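Local coordinates for protein possible adhesin (Caldicellulosiruptor kronotskyensis, PDB 4WA0) that probably mediates attachment of the cell to cellulose as a tapirin, of which this chain is the C-terminal, magnesium-binding beta-helix domain, at residues M56-D61 / R67-V72; P256-I261 / P342-D347. All blocks are in the same frame, centred on the assembly; numbering follows the deposited sequence. Where two conformers were deposited one is given.

Contact 1. Residues M56-D61 / R67-V72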
# COMPACT_ATOMS: atom_id res chain seq x y z
N MSE A 56 4.72 -4.28 6.84
CA MSE A 56 4.87 -3.40 5.67
C MSE A 56 6.18 -2.76 5.79
O MSE A 56 6.55 -2.24 6.85
CB MSE A 56 3.82 -2.30 5.60
CG MSE A 56 3.92 -1.40 4.37
SE MSE A 56 2.28 -0.31 4.21
CE MSE A 56 0.79 -1.45 3.93
N VAL A 57 6.93 -2.78 4.71
CA VAL A 57 8.25 -2.13 4.64
C VAL A 57 8.26 -1.27 3.39
O VAL A 57 7.90 -1.77 2.29
CB VAL A 57 9.36 -3.18 4.55
CG1 VAL A 57 10.72 -2.54 4.32
CG2 VAL A 57 9.40 -4.00 5.82
N ILE A 58 8.76 -0.05 3.54
CA ILE A 58 8.86 0.93 2.44
C ILE A 58 10.31 1.29 2.32
O ILE A 58 10.87 1.86 3.20
CB ILE A 58 7.98 2.17 2.58
CG1 ILE A 58 6.54 1.76 2.87
CG2 ILE A 58 8.18 3.07 1.33
CD1 ILE A 58 5.61 2.94 3.20
N ASN A 59 10.92 0.90 1.23
CA ASN A 59 12.32 1.15 0.99
C ASN A 59 12.58 2.41 0.19
O ASN A 59 11.72 2.91 -0.49
CB ASN A 59 12.92 -0.10 0.35
CG ASN A 59 13.07 -1.23 1.45
OD1 ASN A 59 13.55 -0.96 2.56
ND2 ASN A 59 12.71 -2.37 1.13
N GLN A 60 13.81 2.88 0.32
CA GLN A 60 14.34 4.03 -0.44
C GLN A 60 15.53 3.55 -1.25
O GLN A 60 16.18 2.56 -0.88
CB GLN A 60 14.80 5.14 0.52
CG GLN A 60 13.61 5.84 1.17
CD GLN A 60 13.95 7.05 2.00
OE1 GLN A 60 15.09 7.28 2.42
NE2 GLN A 60 12.93 7.83 2.29
N ASP A 61 15.83 4.25 -2.33
CA ASP A 61 16.88 3.80 -3.28
C ASP A 61 17.42 5.11 -3.93
O ASP A 61 16.66 5.86 -4.58
CB ASP A 61 16.33 2.88 -4.36
CG ASP A 61 17.41 2.33 -5.31
OD1 ASP A 61 18.41 2.97 -5.46
OD2 ASP A 61 17.16 1.25 -5.92
N ARG A 67 13.75 7.36 -7.52
CA ARG A 67 12.99 8.59 -7.19
C ARG A 67 12.42 8.41 -5.80
O ARG A 67 12.65 7.41 -5.12
CB ARG A 67 11.90 8.88 -8.19
CG ARG A 67 10.77 7.86 -8.19
CD ARG A 67 9.90 7.93 -9.46
NE ARG A 67 8.89 6.91 -9.35
CZ ARG A 67 7.96 6.65 -10.23
NH1 ARG A 67 7.91 7.37 -11.35
NH2 ARG A 67 7.07 5.72 -10.00
N ASP A 68 11.71 9.42 -5.34
CA ASP A 68 11.15 9.43 -3.97
C ASP A 68 9.88 8.56 -4.01
O ASP A 68 9.35 8.32 -5.07
CB ASP A 68 10.77 10.83 -3.52
CG ASP A 68 11.99 11.76 -3.27
OD1 ASP A 68 13.05 11.29 -2.84
OD2 ASP A 68 11.83 12.99 -3.48
N ASN A 69 9.42 8.17 -2.83
CA ASN A 69 8.12 7.51 -2.69
C ASN A 69 7.14 8.60 -2.43
O ASN A 69 7.36 9.47 -1.54
CB ASN A 69 8.17 6.56 -1.53
CG ASN A 69 9.20 5.47 -1.72
OD1 ASN A 69 9.23 4.75 -2.72
ND2 ASN A 69 10.12 5.36 -0.73
N ASN A 70 6.02 8.50 -3.10
CA ASN A 70 4.92 9.45 -2.90
C ASN A 70 3.60 8.67 -2.91
O ASN A 70 3.03 8.35 -3.95
CB ASN A 70 4.99 10.45 -4.02
CG ASN A 70 4.07 11.62 -3.83
OD1 ASN A 70 3.64 11.87 -2.73
ND2 ASN A 70 3.92 12.44 -4.89
N ILE A 71 3.11 8.37 -1.70
CA ILE A 71 2.06 7.39 -1.51
C ILE A 71 0.88 8.16 -0.99
O ILE A 71 0.95 8.70 0.11
CB ILE A 71 2.53 6.26 -0.59
CG1 ILE A 71 3.63 5.43 -1.30
CG2 ILE A 71 1.37 5.42 -0.14
CD1 ILE A 71 4.37 4.53 -0.40
N VAL A 72 -0.21 8.19 -1.76
CA VAL A 72 -1.41 8.86 -1.33
C VAL A 72 -2.52 7.84 -1.34
O VAL A 72 -2.71 7.13 -2.33
CB VAL A 72 -1.77 10.04 -2.29
CG1 VAL A 72 -3.11 10.61 -1.95
CG2 VAL A 72 -0.64 11.08 -2.34
O HOH W 1 13.18 5.96 -2.94

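Contact 2. Residues P256-I261 / P342-D347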
# COMPACT_ATOMS: atom_id res chain seq x y z
N PRO A 256 -11.55 0.21 -26.16
CA PRO A 256 -10.71 -0.90 -26.50
C PRO A 256 -11.18 -2.19 -25.80
O PRO A 256 -11.93 -2.16 -24.83
CB PRO A 256 -9.32 -0.46 -25.96
CG PRO A 256 -9.63 0.41 -24.81
CD PRO A 256 -10.89 1.14 -25.22
N PRO A 257 -10.71 -3.33 -26.29
CA PRO A 257 -11.11 -4.59 -25.73
C PRO A 257 -10.47 -4.87 -24.39
O PRO A 257 -9.48 -4.18 -23.98
CB PRO A 257 -10.62 -5.57 -26.76
CG PRO A 257 -9.42 -4.95 -27.27
CD PRO A 257 -9.71 -3.49 -27.37
N GLN A 258 -11.10 -5.75 -23.65
CA GLN A 258 -10.57 -6.21 -22.39
C GLN A 258 -10.03 -7.59 -22.60
O GLN A 258 -10.58 -8.38 -23.39
CB GLN A 258 -11.64 -6.31 -21.34
CG GLN A 258 -12.36 -5.02 -21.08
CD GLN A 258 -12.68 -4.84 -19.65
OE1 GLN A 258 -12.33 -5.67 -18.79
NE2 GLN A 258 -13.28 -3.66 -19.33
N ILE A 259 -8.99 -7.92 -21.85
CA ILE A 259 -8.54 -9.35 -21.88
C ILE A 259 -7.96 -9.75 -20.52
O ILE A 259 -7.35 -8.91 -19.81
CB ILE A 259 -7.57 -9.53 -23.04
CG1 ILE A 259 -7.20 -11.02 -23.27
CG2 ILE A 259 -6.33 -8.70 -22.83
CD1 ILE A 259 -6.46 -11.23 -24.56
N VAL A 260 -8.27 -10.98 -20.10
CA VAL A 260 -7.61 -11.56 -18.96
C VAL A 260 -6.60 -12.61 -19.45
O VAL A 260 -6.95 -13.46 -20.28
CB VAL A 260 -8.58 -12.05 -17.86
CG1 VAL A 260 -9.52 -13.08 -18.40
CG2 VAL A 260 -7.85 -12.56 -16.64
N ILE A 261 -5.38 -12.51 -18.90
CA ILE A 261 -4.34 -13.52 -19.11
C ILE A 261 -4.13 -14.29 -17.83
O ILE A 261 -3.93 -13.68 -16.80
CB ILE A 261 -3.04 -12.81 -19.52
CG1 ILE A 261 -3.21 -11.96 -20.78
CG2 ILE A 261 -1.89 -13.75 -19.82
CD1 ILE A 261 -3.82 -12.60 -22.01
N PRO A 342 -18.19 -6.98 -17.08
CA PRO A 342 -18.92 -8.06 -16.41
C PRO A 342 -18.59 -9.49 -16.92
O PRO A 342 -18.40 -10.38 -16.07
CB PRO A 342 -20.38 -7.63 -16.52
CG PRO A 342 -20.31 -6.13 -16.62
CD PRO A 342 -19.05 -5.81 -17.38
N PRO A 343 -18.41 -9.66 -18.24
CA PRO A 343 -18.04 -10.99 -18.68
C PRO A 343 -16.68 -11.40 -18.18
O PRO A 343 -16.47 -12.60 -17.90
CB PRO A 343 -18.04 -10.89 -20.18
CG PRO A 343 -18.99 -9.79 -20.49
CD PRO A 343 -18.80 -8.80 -19.38
N ILE A 344 -15.73 -10.46 -18.12
CA ILE A 344 -14.41 -10.83 -17.63
C ILE A 344 -14.43 -11.07 -16.11
O ILE A 344 -13.82 -12.05 -15.62
CB ILE A 344 -13.38 -9.71 -17.96
CG1 ILE A 344 -13.27 -9.52 -19.47
CG2 ILE A 344 -12.07 -10.02 -17.28
CD1 ILE A 344 -12.79 -10.80 -20.17
N GLN A 345 -15.19 -10.27 -15.37
CA GLN A 345 -15.45 -10.56 -13.94
C GLN A 345 -15.99 -11.95 -13.74
O GLN A 345 -15.53 -12.74 -12.90
CB GLN A 345 -16.48 -9.59 -13.34
CG GLN A 345 -16.14 -8.10 -13.20
CD GLN A 345 -17.34 -7.19 -12.80
OE1 GLN A 345 -18.09 -7.49 -11.88
NE2 GLN A 345 -17.52 -6.06 -13.51
N GLN A 346 -16.98 -12.32 -14.54
CA GLN A 346 -17.60 -13.62 -14.38
C GLN A 346 -16.57 -14.75 -14.69
O GLN A 346 -16.50 -15.78 -14.02
CB GLN A 346 -18.79 -13.73 -15.31
CG GLN A 346 -19.53 -15.04 -15.22
CD GLN A 346 -20.05 -15.24 -13.80
OE1 GLN A 346 -20.92 -14.49 -13.34
NE2 GLN A 346 -19.45 -16.21 -13.06
N ASP A 347 -15.76 -14.54 -15.72
CA ASP A 347 -14.77 -15.56 -16.16
C ASP A 347 -13.76 -15.80 -15.05
O ASP A 347 -13.37 -16.94 -14.77
CB ASP A 347 -14.01 -15.07 -17.38
CG ASP A 347 -13.11 -16.16 -17.98
OD1 ASP A 347 -13.66 -17.10 -18.55
OD2 ASP A 347 -11.89 -16.01 -17.99

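Contact 1. Residues M56-D61 / R67-V72
I58 of strand 56-58 faces N69 and I71 of strand 69-73 across one coil of the parallel beta-helix, where the chain leaves one of the solenoid's parallel sheets, turns, and enters another. The two branches of I58 serve different partners. CG2 rests 3.6 Å from N69 ND2, the two side chains lying alongside and pointing opposite ways. The other branch continues into the interior: CG1 stands anti to the carbonyl carbon (chi1 -51°) and the chain is extended beyond it, which brings I58 CD1 tip to tip with I71 CD1 at 4.1 Å. L83 from the next coil and T93 and I95 of strand 93-97 also border I58. N59 turns its side chain away from the second strand, to N86, and contributes its backbone carbonyl instead. N69 ND2 donates to N59 O at 2.9 Å. The bond is fairly straight (155°), with the donor standing off the carbonyl plane by 34°. The amide of N69 is gripped at its other end as well, since OD1 accepts from A43 N, and these two bonds fix which way round it sits in its buried position. Q60 crosses N69 with its aliphatic part, CG lying 4.0 Å from N69 ND2. The Q60 amide itself goes on to I88 N and T93 OG1, tying this turn to the following coil. At D61 the two backbones are bridged by solvent, and the carboxylate turns elsewhere: OD2 is hydrogen-bonded to Y330 OH and forms a salt bridge with K22, while OD1 takes D63 N. The bridging water accepts from D61 N at 3.2 Å and donates to R67 O at 2.7 Å.

Contact 2. Residues P256-I261 / P342-D347
I344, in the first turn of helix 342-352, points its side chain at strand 258-263 and meets Q258 with one branch and V260 with the other. CG1 goes to Q258, 4.1 Å from its CB and 4.0 Å from OE1. CG2, anti to the backbone N, reaches the other way along the strand and packs at 4.1 Å from V260 CB, with V260 CG1 equally near. Q258 bends at chi2 (-142°), carrying its amide to the helix start, where OE1 accepts from S341 N and NE2 meets Q254 OE1. The C-terminal helix thus runs alongside a strand near one end of the beta-helix: the axes of residues 342-347 and 258-261 come within 9.0 Å and are nearly parallel, with 14° between directions. Q258 and V260 alternate with I259 and I261, which turn to the other face of the strand, toward helix 269-280. One helical turn beyond I344, D347 passes over V260 at a slant and sets OD2 3.8 Å from V260 CG1. OD2 is hydrogen-bonded to Y262 OH and T249 OG1, so two hydroxyls hold the carboxylate beside the methyl, about 9 Å from the side chain of the magnesium ligand D239.

Contacts 1 and 2 share no strand or helix and lie about 23 Å apart at their nearest atoms. Contact 1 lies nearer the centre of the folded domain yet is only partly buried, and belongs to one coil: two strands of different parallel sheets, joined by a loop, combine an isoleucine pair inside with an amide-to-carbonyl bond and a water at the partly exposed turn. Contact 2 is buried although it sits toward one end, and is long-range in sequence, bringing a C-terminal helix onto a strand near the magnesium site. Its touching side chains meet by van der Waals packing, while their polar ends bond to neighbours outside the two segments; P342 and Q346 of the helix are exposed.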